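Local coordinates for protein endoglucanase, family GH5 (Zobellia galactanivorans, PDB 6GL2) that belongs to glycoside hydrolase family 5 and hydrolyses hemicellulose, probably cutting beta-glucans such as mixed-linkage glucan, at residues V271-W276 / E292-A297; S228-Q233 / L253-K258; S241-E246 / L288-F293. All coordinates share one frame; numbering follows the deposited sequence.

In the fold
All three contacts gather on one flank of the beta/alpha barrel. Interaction 1 lies deepest and is fully buried. It packs strand 271-276 on helix 284-301 through aromatic rings and a methionine. Interaction 2 is also largely buried, but more polar: a serine beyond strand 222-227 meets a carboxylate of helix 246-266. Interaction 3 lies furthest out and is only partly buried. There a loop with a magnesium-site threonine rests its tryptophan on helix 284-301, the helix used by interaction 1. Polar links to the 228-233 loop tie the three together: Tyr294 of interaction 1 bonds to Ser228 O, and His290 of interaction 3 to Phe230 O.

Interaction 1 of 3, residues V271-W276 / E292-A297; sequences VVMGEW and EFYARA
Trp276 and Tyr294 lie flat on each other. The six-membered ring of Trp276 and the phenol ring form an offset stack, with centroids 4.1 Å apart and planes only 4° from parallel. The two side chains run alongside in opposite senses, one coming from the strand and the other from the helix, the end of each beside the base of the other. Trp276 CE3 sits over the phenol face, 3.4 Å from Tyr294 CD1. The outer end of the indole reaches the root of the tyrosine, with Trp276 CZ3 3.6 Å from Tyr294 CB. The phenol end in turn reaches the root of the tryptophan, where Tyr294 OH is 3.3 Å from Trp276 CB. Trp276 CG stands between its own backbone N and carbonyl carbon (chi1 67°), and this places the indole over the phenol.

Met273 meets the same tyrosine at about a right angle. Its CG lies alongside the phenol oxygen, and bends at chi2 and chi3 keep SD and CE beside it, with Met273 CE 3.3 Å from Tyr294 OH. That oxygen is buried among carbon and sulfur but is not left without a polar mate: it hydrogen-bonds to Ser228 O. The bond holds the hydroxyl end in place, while the stack sets the ring plane. Beyond the stack, Trp276 CH2 lies 4.4 Å from Ala295 CB, a loose apolar contact. Trp307 meets Trp276 edge-to-face.

The strand and helix segments run nearly antiparallel, at 172°, with axes 11.8 Å apart at closest approach. This is the packing of a strand against the following helix in a beta-alpha-beta unit, here 271-276, 284-301 and 304-307 of the TIM barrel. In family 5 enzymes the end of the seventh strand carries the nucleophile. Glu275, pointing away from the helix, is consistent with that place.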
ATOM      1  N   VAL A 271      11.556   2.872  -3.007  1.00  9.94           N
ATOM      2  CA  VAL A 271      10.628   2.700  -1.914  1.00 10.70           C
ATOM      3  C   VAL A 271       9.377   3.512  -2.135  1.00 10.01           C
ATOM      4  O   VAL A 271       9.384   4.721  -2.366  1.00 10.94           O
ATOM      5  CB  VAL A 271      11.274   3.086  -0.576  1.00 10.75           C
ATOM      6  CG1 VAL A 271      10.325   2.803   0.610  1.00 10.67           C
ATOM      7  CG2 VAL A 271      12.595   2.263  -0.385  1.00 11.54           C
ATOM      8  N   VAL A 272       8.232   2.805  -1.880  1.00  9.42           N
ATOM      9  CA  VAL A 272       6.876   3.492  -1.771  1.00  9.81           C
ATOM     10  C   VAL A 272       6.389   3.328  -0.347  1.00  9.23           C
ATOM     11  O   VAL A 272       6.310   2.213   0.161  1.00 10.08           O
ATOM     12  CB  VAL A 272       5.931   2.876  -2.785  1.00  9.71           C
ATOM     13  CG1 VAL A 272       4.537   3.461  -2.558  1.00 10.46           C
ATOM     14  CG2 VAL A 272       6.321   3.170  -4.196  1.00 10.49           C
ATOM     15  N   MET A 273       6.178   4.455   0.298  1.00  8.37           N
ATOM     16  CA  MET A 273       5.580   4.519   1.613  1.00  8.22           C
ATOM     17  C   MET A 273       4.073   4.452   1.425  1.00  8.59           C
ATOM     18  O   MET A 273       3.391   5.431   1.298  1.00  9.11           O
ATOM     19  CB  MET A 273       5.926   5.805   2.338  1.00  8.88           C
ATOM     20  CG  MET A 273       5.525   5.786   3.783  1.00  9.57           C
ATOM     21  SD  MET A 273       6.496   4.732   4.831  1.00 12.06           S
ATOM     22  CE  MET A 273       7.998   5.661   4.994  1.00 12.65           C
ATOM     23  N   GLY A 274       3.597   3.214   1.309  1.00  8.82           N
ATOM     24  CA  GLY A 274       2.250   2.971   0.757  1.00  9.52           C
ATOM     25  C   GLY A 274       1.157   3.307   1.756  1.00  9.24           C
ATOM     26  O   GLY A 274      -0.004   3.514   1.320  1.00  7.97           O
ATOM     27  N   GLU A 275       1.489   3.507   3.024  1.00  8.05           N
ATOM     28  CA  GLU A 275       0.626   4.113   3.988  1.00  8.74           C
ATOM     29  C   GLU A 275       1.436   4.898   4.986  1.00  9.05           C
ATOM     30  O   GLU A 275       2.525   4.464   5.421  1.00  9.43           O
ATOM     31  CB  GLU A 275      -0.186   3.098   4.848  1.00  8.48           C
ATOM     32  CG  GLU A 275      -1.066   2.193   4.004  1.00  8.95           C
ATOM     33  CD  GLU A 275      -1.796   1.154   4.836  1.00  9.34           C
ATOM     34  OE1 GLU A 275      -1.859   1.235   6.072  1.00 10.56           O
ATOM     35  OE2 GLU A 275      -2.380   0.205   4.190  1.00  9.96           O
ATOM     36  N   TRP A 276       0.860   6.017   5.416  1.00  8.22           N
ATOM     37  CA  TRP A 276       1.292   6.849   6.547  1.00  8.20           C
ATOM     38  C   TRP A 276       0.177   7.831   6.787  1.00  8.71           C
ATOM     39  O   TRP A 276      -0.813   7.859   6.029  1.00  9.37           O
ATOM     40  CB  TRP A 276       2.608   7.593   6.232  1.00  8.52           C
ATOM     41  CG  TRP A 276       2.440   8.602   5.178  1.00  8.95           C
ATOM     42  CD1 TRP A 276       2.336   8.389   3.807  1.00  9.62           C
ATOM     43  CD2 TRP A 276       2.263  10.009   5.352  1.00  9.76           C
ATOM     44  NE1 TRP A 276       2.123   9.568   3.159  1.00  9.53           N
ATOM     45  CE2 TRP A 276       2.089  10.589   4.045  1.00  9.38           C
ATOM     46  CE3 TRP A 276       2.370  10.849   6.430  1.00  9.55           C
ATOM     47  CZ2 TRP A 276       1.969  11.980   3.857  1.00  9.92           C
ATOM     48  CZ3 TRP A 276       2.207  12.237   6.268  1.00  9.47           C
ATOM     49  CH2 TRP A 276       2.065  12.794   4.982  1.00 10.03           C
ATOM     50  N   GLU A 292       3.096  18.146   6.292  0.70 12.08           N
ATOM     51  CA  GLU A 292       4.022  18.942   5.472  0.70 12.88           C
ATOM     52  C   GLU A 292       5.461  18.394   5.550  0.70 12.38           C
ATOM     53  O   GLU A 292       6.148  18.235   4.562  0.70 13.06           O
ATOM     54  CB  GLU A 292       4.015  20.411   6.017  0.70 15.00           C
ATOM     55  CG  GLU A 292       2.831  21.312   5.609  0.70 16.86           C
ATOM     56  CD  GLU A 292       2.731  22.629   6.334  0.70 20.84           C
ATOM     57  OE1 GLU A 292       3.459  22.803   7.351  0.70 24.27           O
ATOM     58  OE2 GLU A 292       1.874  23.482   5.921  0.70 23.48           O
ATOM     59  N   PHE A 293       5.882  18.143   6.795  1.00 12.40           N
ATOM     60  CA  PHE A 293       7.287  17.745   7.066  1.00 12.79           C
ATOM     61  C   PHE A 293       7.591  16.318   6.556  1.00 11.62           C
ATOM     62  O   PHE A 293       8.551  16.020   5.911  1.00 12.30           O
ATOM     63  CB  PHE A 293       7.578  17.805   8.547  1.00 13.46           C
ATOM     64  CG  PHE A 293       9.045  17.628   8.877  1.00 15.24           C
ATOM     65  CD1 PHE A 293       9.965  18.714   8.902  1.00 16.91           C
ATOM     66  CD2 PHE A 293       9.567  16.362   9.084  1.00 16.30           C
ATOM     67  CE1 PHE A 293      11.299  18.508   9.209  1.00 18.78           C
ATOM     68  CE2 PHE A 293      10.952  16.164   9.380  1.00 16.72           C
ATOM     69  CZ  PHE A 293      11.804  17.239   9.427  1.00 18.64           C
ATOM     70  N   TYR A 294       6.605  15.453   6.843  1.00 10.67           N
ATOM     71  CA  TYR A 294       6.754  14.036   6.429  1.00 11.34           C
ATOM     72  C   TYR A 294       6.885  13.935   4.911  1.00 11.75           C
ATOM     73  O   TYR A 294       7.701  13.243   4.351  1.00 12.32           O
ATOM     74  CB  TYR A 294       5.569  13.249   7.082  1.00 10.83           C
ATOM     75  CG  TYR A 294       5.688  11.716   7.000  1.00 10.89           C
ATOM     76  CD1 TYR A 294       5.661  11.084   5.772  1.00 10.80           C
ATOM     77  CD2 TYR A 294       5.752  10.933   8.128  1.00 11.51           C
ATOM     78  CE1 TYR A 294       5.760   9.719   5.655  1.00 10.34           C
ATOM     79  CE2 TYR A 294       5.862   9.556   8.026  1.00 11.73           C
ATOM     80  CZ  TYR A 294       5.806   8.920   6.759  1.00 11.26           C
ATOM     81  OH  TYR A 294       5.923   7.554   6.650  1.00 10.95           O
ATOM     82  N   ALA A 295       5.881  14.566   4.229  1.00 11.39           N
ATOM     83  CA  ALA A 295       5.798  14.455   2.792  1.00 12.56           C
ATOM     84  C   ALA A 295       7.092  15.060   2.141  1.00 11.43           C
ATOM     85  O   ALA A 295       7.667  14.483   1.214  1.00 13.63           O
ATOM     86  CB  ALA A 295       4.538  15.122   2.241  1.00 14.54           C
ATOM     87  N   ARG A 296       7.530  16.209   2.642  1.00 13.10           N
ATOM     88  CA  ARG A 296       8.760  16.884   2.155  0.50 13.53           C
ATOM     89  C   ARG A 296       9.948  15.921   2.361  1.00 13.29           C
ATOM     90  O   ARG A 296      10.757  15.758   1.488  1.00 13.77           O
ATOM     91  CB  ARG A 296       8.965  18.231   2.859  0.50 14.38           C
ATOM     92  CG  ARG A 296      10.356  18.886   2.727  0.50 14.76           C
ATOM     93  CD  ARG A 296      10.492  20.184   3.568  0.50 15.76           C
ATOM     94  NE  ARG A 296      11.734  20.889   3.211  0.50 17.48           N
ATOM     95  CZ  ARG A 296      11.817  21.900   2.339  0.50 16.76           C
ATOM     96  NH1 ARG A 296      10.740  22.475   1.861  0.50 14.37           N
ATOM     97  NH2 ARG A 296      13.009  22.406   2.049  0.50 16.58           N
ATOM     98  N   ALA A 297      10.015  15.283   3.532  1.00 13.17           N
ATOM     99  CA  ALA A 297      11.139  14.409   3.877  1.00 11.66           C
ATOM    100  C   ALA A 297      11.201  13.196   2.936  1.00 12.60           C
ATOM    101  O   ALA A 297      12.216  12.751   2.455  1.00 13.36           O
ATOM    102  CB  ALA A 297      11.124  14.008   5.308  1.00 14.48           C
TER

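Interaction 2 of 3, residues S228-Q233 / L253-K258; sequences SYFPYQ and LAELDK
Glu255 reaches from its helix to both Ser228 and Phe230. Its CB and CG lie over the phenylalanine ring, and a bend at chi2 (72°) then turns the carboxylate to the serine. Ser228 OG donates a hydrogen bond to Glu255 OE1, at 2.7 Å. It arrives on the anti side of that oxygen, 34° out of the carboxylate plane. Glu255 OE1 is shared with Thr205 OG1, its stronger partner. The other oxygen is held within the helix by a salt bridge from Lys258 NZ to Glu255 OE2, at 2.8 Å, on the syn side. With both oxygens engaged, the buried carboxylate can hardly turn.

Phe230 offers a face to the aliphatic part of Glu255. Glu255 CB makes a CH-pi contact 4.0 Å from the ring centroid, and Glu255 CG is 3.6 Å from Phe230 CD2. Ring and carboxylate planes differ by 16°.

Ser228 and Phe230 belong to the turn that follows barrel strand 222-227, just before a cis peptide bond at Pro231. Helix 246-266 covers this turn through Glu255. Helix 284-301 meets it through Tyr294 and His290, and strand 271-276 packs Met273 against Ser228.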
ATOM      1  N   SER A 228       4.797   3.429   7.521  1.00 10.61           N
ATOM      2  CA  SER A 228       5.390   4.031   8.753  1.00 10.33           C
ATOM      3  C   SER A 228       4.565   5.200   9.237  1.00  9.52           C
ATOM      4  O   SER A 228       4.688   6.302   8.713  1.00 10.98           O
ATOM      5  CB  SER A 228       6.781   4.466   8.460  1.00 10.14           C
ATOM      6  OG  SER A 228       7.321   4.809   9.806  1.00 14.23           O
ATOM      7  N   TYR A 229       3.686   4.896  10.156  1.00  9.69           N
ATOM      8  CA  TYR A 229       2.860   5.893  10.774  1.00  9.96           C
ATOM      9  C   TYR A 229       3.632   6.610  11.932  1.00 10.46           C
ATOM     10  O   TYR A 229       3.289   6.487  13.072  1.00 12.30           O
ATOM     11  CB  TYR A 229       1.585   5.340  11.279  1.00  9.56           C
ATOM     12  CG  TYR A 229       0.572   4.821  10.233  1.00  9.57           C
ATOM     13  CD1 TYR A 229       0.713   3.560   9.673  1.00 11.03           C
ATOM     14  CD2 TYR A 229      -0.447   5.628   9.768  1.00 10.12           C
ATOM     15  CE1 TYR A 229      -0.226   3.094   8.784  1.00 10.71           C
ATOM     16  CE2 TYR A 229      -1.374   5.155   8.850  1.00  9.14           C
ATOM     17  CZ  TYR A 229      -1.247   3.934   8.372  1.00  9.85           C
ATOM     18  OH  TYR A 229      -2.253   3.511   7.485  1.00 10.09           O
ATOM     19  N   PHE A 230       4.716   7.224  11.540  1.00 10.46           N
ATOM     20  CA  PHE A 230       5.751   7.716  12.455  1.00 12.26           C
ATOM     21  C   PHE A 230       5.462   9.186  12.795  1.00 12.43           C
ATOM     22  O   PHE A 230       5.320   9.987  11.922  1.00 11.61           O
ATOM     23  CB  PHE A 230       7.138   7.616  11.815  1.00 12.26           C
ATOM     24  CG  PHE A 230       8.246   7.765  12.828  1.00 13.37           C
ATOM     25  CD1 PHE A 230       8.546   9.031  13.339  1.00 13.18           C
ATOM     26  CD2 PHE A 230       8.820   6.675  13.408  1.00 13.85           C
ATOM     27  CE1 PHE A 230       9.499   9.167  14.358  1.00 14.15           C
ATOM     28  CE2 PHE A 230       9.795   6.820  14.385  1.00 15.04           C
ATOM     29  CZ  PHE A 230      10.123   8.076  14.876  1.00 14.44           C
ATOM     30  N   PRO A 231       5.410   9.533  14.106  1.00 13.17           N
ATOM     31  CA  PRO A 231       5.570   8.654  15.270  1.00 11.94           C
ATOM     32  C   PRO A 231       4.248   8.097  15.741  1.00 12.55           C
ATOM     33  O   PRO A 231       3.262   8.823  15.713  1.00 11.88           O
ATOM     34  CB  PRO A 231       6.199   9.580  16.330  1.00 12.88           C
ATOM     35  CG  PRO A 231       5.510  10.875  16.014  1.00 13.37           C
ATOM     36  CD  PRO A 231       5.365  10.927  14.507  1.00 13.05           C
ATOM     37  N   TYR A 232       4.189   6.827  16.091  1.00 12.47           N
ATOM     38  CA  TYR A 232       2.907   6.213  16.291  1.00 13.09           C
ATOM     39  C   TYR A 232       2.080   6.809  17.431  1.00 13.53           C
ATOM     40  O   TYR A 232       0.854   6.689  17.446  1.00 15.13           O
ATOM     41  CB  TYR A 232       3.072   4.676  16.417  1.00 16.79           C
ATOM     42  CG  TYR A 232       3.625   4.266  17.738  1.00 19.56           C
ATOM     43  CD1 TYR A 232       2.802   4.092  18.853  1.00 22.79           C
ATOM     44  CD2 TYR A 232       4.999   4.094  17.905  1.00 20.92           C
ATOM     45  CE1 TYR A 232       3.346   3.720  20.077  1.00 27.34           C
ATOM     46  CE2 TYR A 232       5.540   3.688  19.131  1.00 23.81           C
ATOM     47  CZ  TYR A 232       4.696   3.525  20.200  1.00 23.94           C
ATOM     48  OH  TYR A 232       5.213   3.148  21.451  1.00 31.76           O
ATOM     49  N   GLN A 233       2.748   7.347  18.440  1.00 15.77           N
ATOM     50  CA  GLN A 233       2.029   7.920  19.552  1.00 16.13           C
ATOM     51  C   GLN A 233       1.117   9.098  19.128  1.00 17.59           C
ATOM     52  O   GLN A 233       0.043   9.286  19.663  1.00 20.16           O
ATOM     53  CB  GLN A 233       3.038   8.466  20.549  1.00 19.01           C
ATOM     54  CG  GLN A 233       3.851   7.370  21.219  1.00 21.65           C
ATOM     55  CD  GLN A 233       5.149   7.054  20.534  1.00 22.77           C
ATOM     56  OE1 GLN A 233       5.435   7.385  19.344  1.00 20.97           O
ATOM     57  NE2 GLN A 233       6.034   6.394  21.338  1.00 28.33           N
ATOM     58  N   LEU A 253      13.247  12.088  10.680  1.00 13.91           N
ATOM     59  CA  LEU A 253      14.245  12.032   9.668  1.00 14.73           C
ATOM     60  C   LEU A 253      15.126  10.770   9.919  1.00 13.94           C
ATOM     61  O   LEU A 253      15.597  10.141   8.958  1.00 15.48           O
ATOM     62  CB  LEU A 253      15.135  13.280   9.626  1.00 15.27           C
ATOM     63  CG  LEU A 253      14.466  14.554   9.202  1.00 16.21           C
ATOM     64  CD1 LEU A 253      15.548  15.626   9.056  1.00 17.46           C
ATOM     65  CD2 LEU A 253      13.756  14.327   7.841  1.00 16.14           C
ATOM     66  N   ALA A 254      15.348  10.374  11.182  1.00 14.34           N
ATOM     67  CA  ALA A 254      16.148   9.199  11.457  1.00 14.84           C
ATOM     68  C   ALA A 254      15.432   7.958  10.943  1.00 13.17           C
ATOM     69  O   ALA A 254      16.023   7.043  10.426  1.00 14.72           O
ATOM     70  CB  ALA A 254      16.417   9.035  12.954  1.00 16.21           C
ATOM     71  N   GLU A 255      14.106   7.889  11.142  1.00 14.40           N
ATOM     72  CA  GLU A 255      13.263   6.797  10.586  1.00 14.27           C
ATOM     73  C   GLU A 255      13.408   6.709   9.081  1.00 13.15           C
ATOM     74  O   GLU A 255      13.666   5.641   8.512  1.00 13.83           O
ATOM     75  CB  GLU A 255      11.805   7.039  11.052  1.00 13.30           C
ATOM     76  CG  GLU A 255      10.722   6.204  10.378  1.00 14.17           C
ATOM     77  CD  GLU A 255      10.732   4.781  10.794  1.00 15.92           C
ATOM     78  OE1 GLU A 255       9.902   3.988  10.215  1.00 15.35           O
ATOM     79  OE2 GLU A 255      11.574   4.307  11.660  1.00 17.20           O
ATOM     80  N   LEU A 256      13.190   7.840   8.424  1.00 13.30           N
ATOM     81  CA  LEU A 256      13.229   7.880   6.982  1.00 14.52           C
ATOM     82  C   LEU A 256      14.637   7.542   6.444  1.00 13.29           C
ATOM     83  O   LEU A 256      14.836   6.941   5.381  1.00 13.65           O
ATOM     84  CB  LEU A 256      12.675   9.167   6.389  1.00 14.54           C
ATOM     85  CG  LEU A 256      11.170   9.361   6.708  1.00 14.66           C
ATOM     86  CD1 LEU A 256      10.691  10.745   6.188  1.00 16.05           C
ATOM     87  CD2 LEU A 256      10.254   8.271   6.151  1.00 16.26           C
ATOM     88  N   ASP A 257      15.674   7.992   7.190  1.00 15.80           N
ATOM     89  CA  ASP A 257      17.094   7.724   6.811  1.00 15.14           C
ATOM     90  C   ASP A 257      17.481   6.235   6.965  1.00 12.92           C
ATOM     91  O   ASP A 257      18.207   5.714   6.182  1.00 15.30           O
ATOM     92  CB  ASP A 257      18.085   8.623   7.605  1.00 16.45           C
ATOM     93  CG  ASP A 257      17.978  10.048   7.266  1.00 19.40           C
ATOM     94  OD1 ASP A 257      17.532  10.464   6.190  1.00 17.77           O
ATOM     95  OD2 ASP A 257      18.613  10.864   8.028  1.00 21.17           O
ATOM     96  N   LYS A 258      16.882   5.556   7.962  1.00 13.81           N
ATOM     97  CA  LYS A 258      17.009   4.123   8.116  1.00 14.21           C
ATOM     98  C   LYS A 258      16.513   3.359   6.870  1.00 13.62           C
ATOM     99  O   LYS A 258      17.115   2.469   6.315  1.00 15.27           O
ATOM    100  CB  LYS A 258      16.292   3.656   9.380  1.00 16.40           C
ATOM    101  CG  LYS A 258      16.069   2.223   9.647  1.00 23.35           C
ATOM    102  CD  LYS A 258      15.302   2.061  10.987  1.00 25.56           C
ATOM    103  CE  LYS A 258      13.728   2.084  10.914  1.00 29.78           C
ATOM    104  NZ  LYS A 258      12.759   1.811  12.091  1.00 24.61           N
TER

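Interaction 3 of 3, residues S241-E246 / L288-F293; sequences STWGTE and LAHAEF
Trp243 spreads its indole over His290, the residue of helix 284-301 nearest to it. The imidazole stands upright on this face: the edge of His290 points to the five-membered ring of Trp243, with centroids 4.8 Å apart and planes at 88°. The atom in front is His290 CD2, 3.7 Å from Trp243 CE2. The six-membered ring lies over the helix backbone instead. There His290 CA makes a CH-pi contact 3.9 Å from the ring centroid. Trp243 CG is anti to the backbone N (chi1 -169°), which stretches the indole from the loop across to the helix.

Two more helix residues pack against the indole. Phe293 lies at its rim near its plane, with its CG 3.6 Å from Trp243 CH2; the two rings are inclined at 52°. Ala289 adds its methyl, with CB 4.3 Å from Trp243 CE3. Pro231 and Phe234 also touch the indole.

His290 NE2 bonds to Phe230 O, which probably helps to keep CD2 turned to the indole. The backbone Trp243 N bonds to Asp286 OD2, one turn before His290 on the helix. Beside the indole, Asp248 OD2 accepts the backbone N-H groups of Gly244 and Thr245. Asp248, Thr242 and Asp240 bind magnesium in a structure of this protein, though no metal is bound here. Replacing Trp243 by an alanine would probably strip His290 and Phe293 of their shared ring and leave a gap between loop and helix, with the backbone bond to Asp286 still tying the two.

Between the two segments, then, side chains meet by aromatic and apolar contact, while the bond to Asp286 comes from the loop backbone. The imidazole C-H facing the indole probably adds a mild electrostatic attraction to the pi cloud, strengthening an otherwise dispersive contact beside the acidic magnesium site.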
ATOM      1  N   SER A 241      -0.653  14.464  21.250  1.00 24.23           N
ATOM      2  CA  SER A 241      -1.411  15.206  20.231  1.00 22.72           C
ATOM      3  C   SER A 241      -0.667  16.347  19.633  1.00 19.52           C
ATOM      4  O   SER A 241      -1.177  17.007  18.724  1.00 16.89           O
ATOM      5  CB  SER A 241      -2.772  15.666  20.732  1.00 27.20           C
ATOM      6  OG  SER A 241      -2.623  16.567  21.807  1.00 27.61           O
ATOM      7  N   THR A 242       0.549  16.567  20.112  1.00 17.14           N
ATOM      8  CA  THR A 242       1.382  17.566  19.586  1.00 17.84           C
ATOM      9  C   THR A 242       2.525  16.995  18.780  1.00 17.26           C
ATOM     10  O   THR A 242       2.983  15.871  19.045  1.00 19.49           O
ATOM     11  CB  THR A 242       1.928  18.520  20.692  1.00 19.90           C
ATOM     12  OG1 THR A 242       2.770  17.767  21.529  1.00 24.95           O
ATOM     13  CG2 THR A 242       0.792  19.010  21.580  1.00 21.91           C
ATOM     14  N   TRP A 243       2.917  17.749  17.791  1.00 17.82           N
ATOM     15  CA  TRP A 243       4.030  17.404  16.946  1.00 16.95           C
ATOM     16  C   TRP A 243       4.625  18.642  16.400  1.00 18.28           C
ATOM     17  O   TRP A 243       3.904  19.546  15.918  1.00 19.05           O
ATOM     18  CB  TRP A 243       3.603  16.433  15.801  1.00 15.45           C
ATOM     19  CG  TRP A 243       4.766  15.849  15.079  1.00 13.35           C
ATOM     20  CD1 TRP A 243       5.399  14.640  15.338  1.00 13.42           C
ATOM     21  CD2 TRP A 243       5.575  16.483  14.014  1.00 13.68           C
ATOM     22  NE1 TRP A 243       6.462  14.493  14.515  1.00 14.75           N
ATOM     23  CE2 TRP A 243       6.623  15.536  13.692  1.00 13.18           C
ATOM     24  CE3 TRP A 243       5.506  17.661  13.255  1.00 13.64           C
ATOM     25  CZ2 TRP A 243       7.601  15.842  12.762  1.00 14.54           C
ATOM     26  CZ3 TRP A 243       6.528  17.926  12.303  1.00 14.87           C
ATOM     27  CH2 TRP A 243       7.520  17.004  12.068  1.00 14.27           C
ATOM     28  N   GLY A 244       5.961  18.707  16.420  1.00 18.69           N
ATOM     29  CA  GLY A 244       6.719  19.697  15.708  1.00 22.63           C
ATOM     30  C   GLY A 244       7.984  20.268  16.374  1.00 20.78           C
ATOM     31  O   GLY A 244       8.551  21.204  15.808  1.00 22.69           O
ATOM     32  N   THR A 245       8.421  19.613  17.444  1.00 20.25           N
ATOM     33  CA  THR A 245       9.723  20.005  18.130  1.00 19.63           C
ATOM     34  C   THR A 245      10.903  19.614  17.229  1.00 23.67           C
ATOM     35  O   THR A 245      10.722  18.803  16.280  1.00 22.57           O
ATOM     36  CB  THR A 245       9.875  19.362  19.481  1.00 21.78           C
ATOM     37  OG1 THR A 245       9.973  17.945  19.360  1.00 20.44           O
ATOM     38  CG2 THR A 245       8.752  19.799  20.469  1.00 23.63           C
ATOM     39  N   GLU A 246      12.127  20.136  17.475  1.00 21.60           N
ATOM     40  CA  GLU A 246      13.282  19.622  16.734  1.00 21.58           C
ATOM     41  C   GLU A 246      13.529  18.178  17.020  1.00 18.34           C
ATOM     42  O   GLU A 246      13.954  17.462  16.083  1.00 19.48           O
ATOM     43  CB  GLU A 246      14.543  20.462  17.005  1.00 29.10           C
ATOM     44  CG  GLU A 246      14.387  21.912  16.542  1.00 36.88           C
ATOM     45  CD  GLU A 246      13.806  22.100  15.115  1.00 44.55           C
ATOM     46  OE1 GLU A 246      14.293  21.449  14.146  1.00 48.89           O
ATOM     47  OE2 GLU A 246      12.869  22.937  14.946  1.00 52.79           O
ATOM     48  N   LEU A 288      -1.206  19.175  10.332  1.00 11.11           N
ATOM     49  CA  LEU A 288      -0.755  19.820   9.164  1.00 11.35           C
ATOM     50  C   LEU A 288       0.780  19.958   9.121  1.00 11.90           C
ATOM     51  O   LEU A 288       1.429  19.685   8.070  1.00 12.52           O
ATOM     52  CB  LEU A 288      -1.347  21.260   9.030  1.00 13.72           C
ATOM     53  CG  LEU A 288      -0.974  22.035   7.795  1.00 14.35           C
ATOM     54  CD1 LEU A 288      -1.226  21.309   6.461  1.00 14.73           C
ATOM     55  CD2 LEU A 288      -1.649  23.433   7.831  1.00 13.41           C
ATOM     56  N   ALA A 289       1.375  20.408  10.227  1.00 13.56           N
ATOM     57  CA  ALA A 289       2.835  20.505  10.329  1.00 12.34           C
ATOM     58  C   ALA A 289       3.515  19.158  10.092  1.00 11.90           C
ATOM     59  O   ALA A 289       4.472  19.067   9.374  1.00 12.94           O
ATOM     60  CB  ALA A 289       3.277  21.037  11.694  1.00 14.68           C
ATOM     61  N   HIS A 290       2.979  18.121  10.685  1.00 11.25           N
ATOM     62  CA  HIS A 290       3.515  16.768  10.539  1.00 10.70           C
ATOM     63  C   HIS A 290       3.380  16.321   9.059  1.00 11.60           C
ATOM     64  O   HIS A 290       4.332  15.788   8.469  1.00 11.25           O
ATOM     65  CB  HIS A 290       2.730  15.824  11.444  1.00 10.41           C
ATOM     66  CG  HIS A 290       3.102  14.404  11.222  1.00 10.92           C
ATOM     67  ND1 HIS A 290       2.395  13.595  10.340  1.00 10.21           N
ATOM     68  CD2 HIS A 290       4.074  13.603  11.802  1.00 11.07           C
ATOM     69  CE1 HIS A 290       2.900  12.391  10.419  1.00 11.90           C
ATOM     70  NE2 HIS A 290       4.014  12.403  11.211  1.00 12.36           N
ATOM     71  N   ALA A 291       2.210  16.547   8.404  1.00 10.95           N
ATOM     72  CA  ALA A 291       2.011  16.145   7.014  1.00 10.62           C
ATOM     73  C   ALA A 291       2.990  16.825   6.104  1.00 10.98           C
ATOM     74  O   ALA A 291       3.590  16.210   5.193  1.00 12.28           O
ATOM     75  CB  ALA A 291       0.526  16.314   6.611  1.00 12.27           C
ATOM     76  N   GLU A 292       3.096  18.146   6.292  0.70 12.08           N
ATOM     77  CA  GLU A 292       4.022  18.942   5.472  0.70 12.88           C
ATOM     78  C   GLU A 292       5.461  18.394   5.550  0.70 12.38           C
ATOM     79  O   GLU A 292       6.148  18.235   4.562  0.70 13.06           O
ATOM     80  CB  GLU A 292       4.015  20.411   6.017  0.70 15.00           C
ATOM     81  CG  GLU A 292       2.831  21.312   5.609  0.70 16.86           C
ATOM     82  CD  GLU A 292       2.731  22.629   6.334  0.70 20.84           C
ATOM     83  OE1 GLU A 292       3.459  22.803   7.351  0.70 24.27           O
ATOM     84  OE2 GLU A 292       1.874  23.482   5.921  0.70 23.48           O
ATOM     85  N   PHE A 293       5.882  18.143   6.795  1.00 12.40           N
ATOM     86  CA  PHE A 293       7.287  17.745   7.066  1.00 12.79           C
ATOM     87  C   PHE A 293       7.591  16.318   6.556  1.00 11.62           C
ATOM     88  O   PHE A 293       8.551  16.020   5.911  1.00 12.30           O
ATOM     89  CB  PHE A 293       7.578  17.805   8.547  1.00 13.46           C
ATOM     90  CG  PHE A 293       9.045  17.628   8.877  1.00 15.24           C
ATOM     91  CD1 PHE A 293       9.965  18.714   8.902  1.00 16.91           C
ATOM     92  CD2 PHE A 293       9.567  16.362   9.084  1.00 16.30           C
ATOM     93  CE1 PHE A 293      11.299  18.508   9.209  1.00 18.78           C
ATOM     94  CE2 PHE A 293      10.952  16.164   9.380  1.00 16.72           C
ATOM     95  CZ  PHE A 293      11.804  17.239   9.427  1.00 18.64           C
TER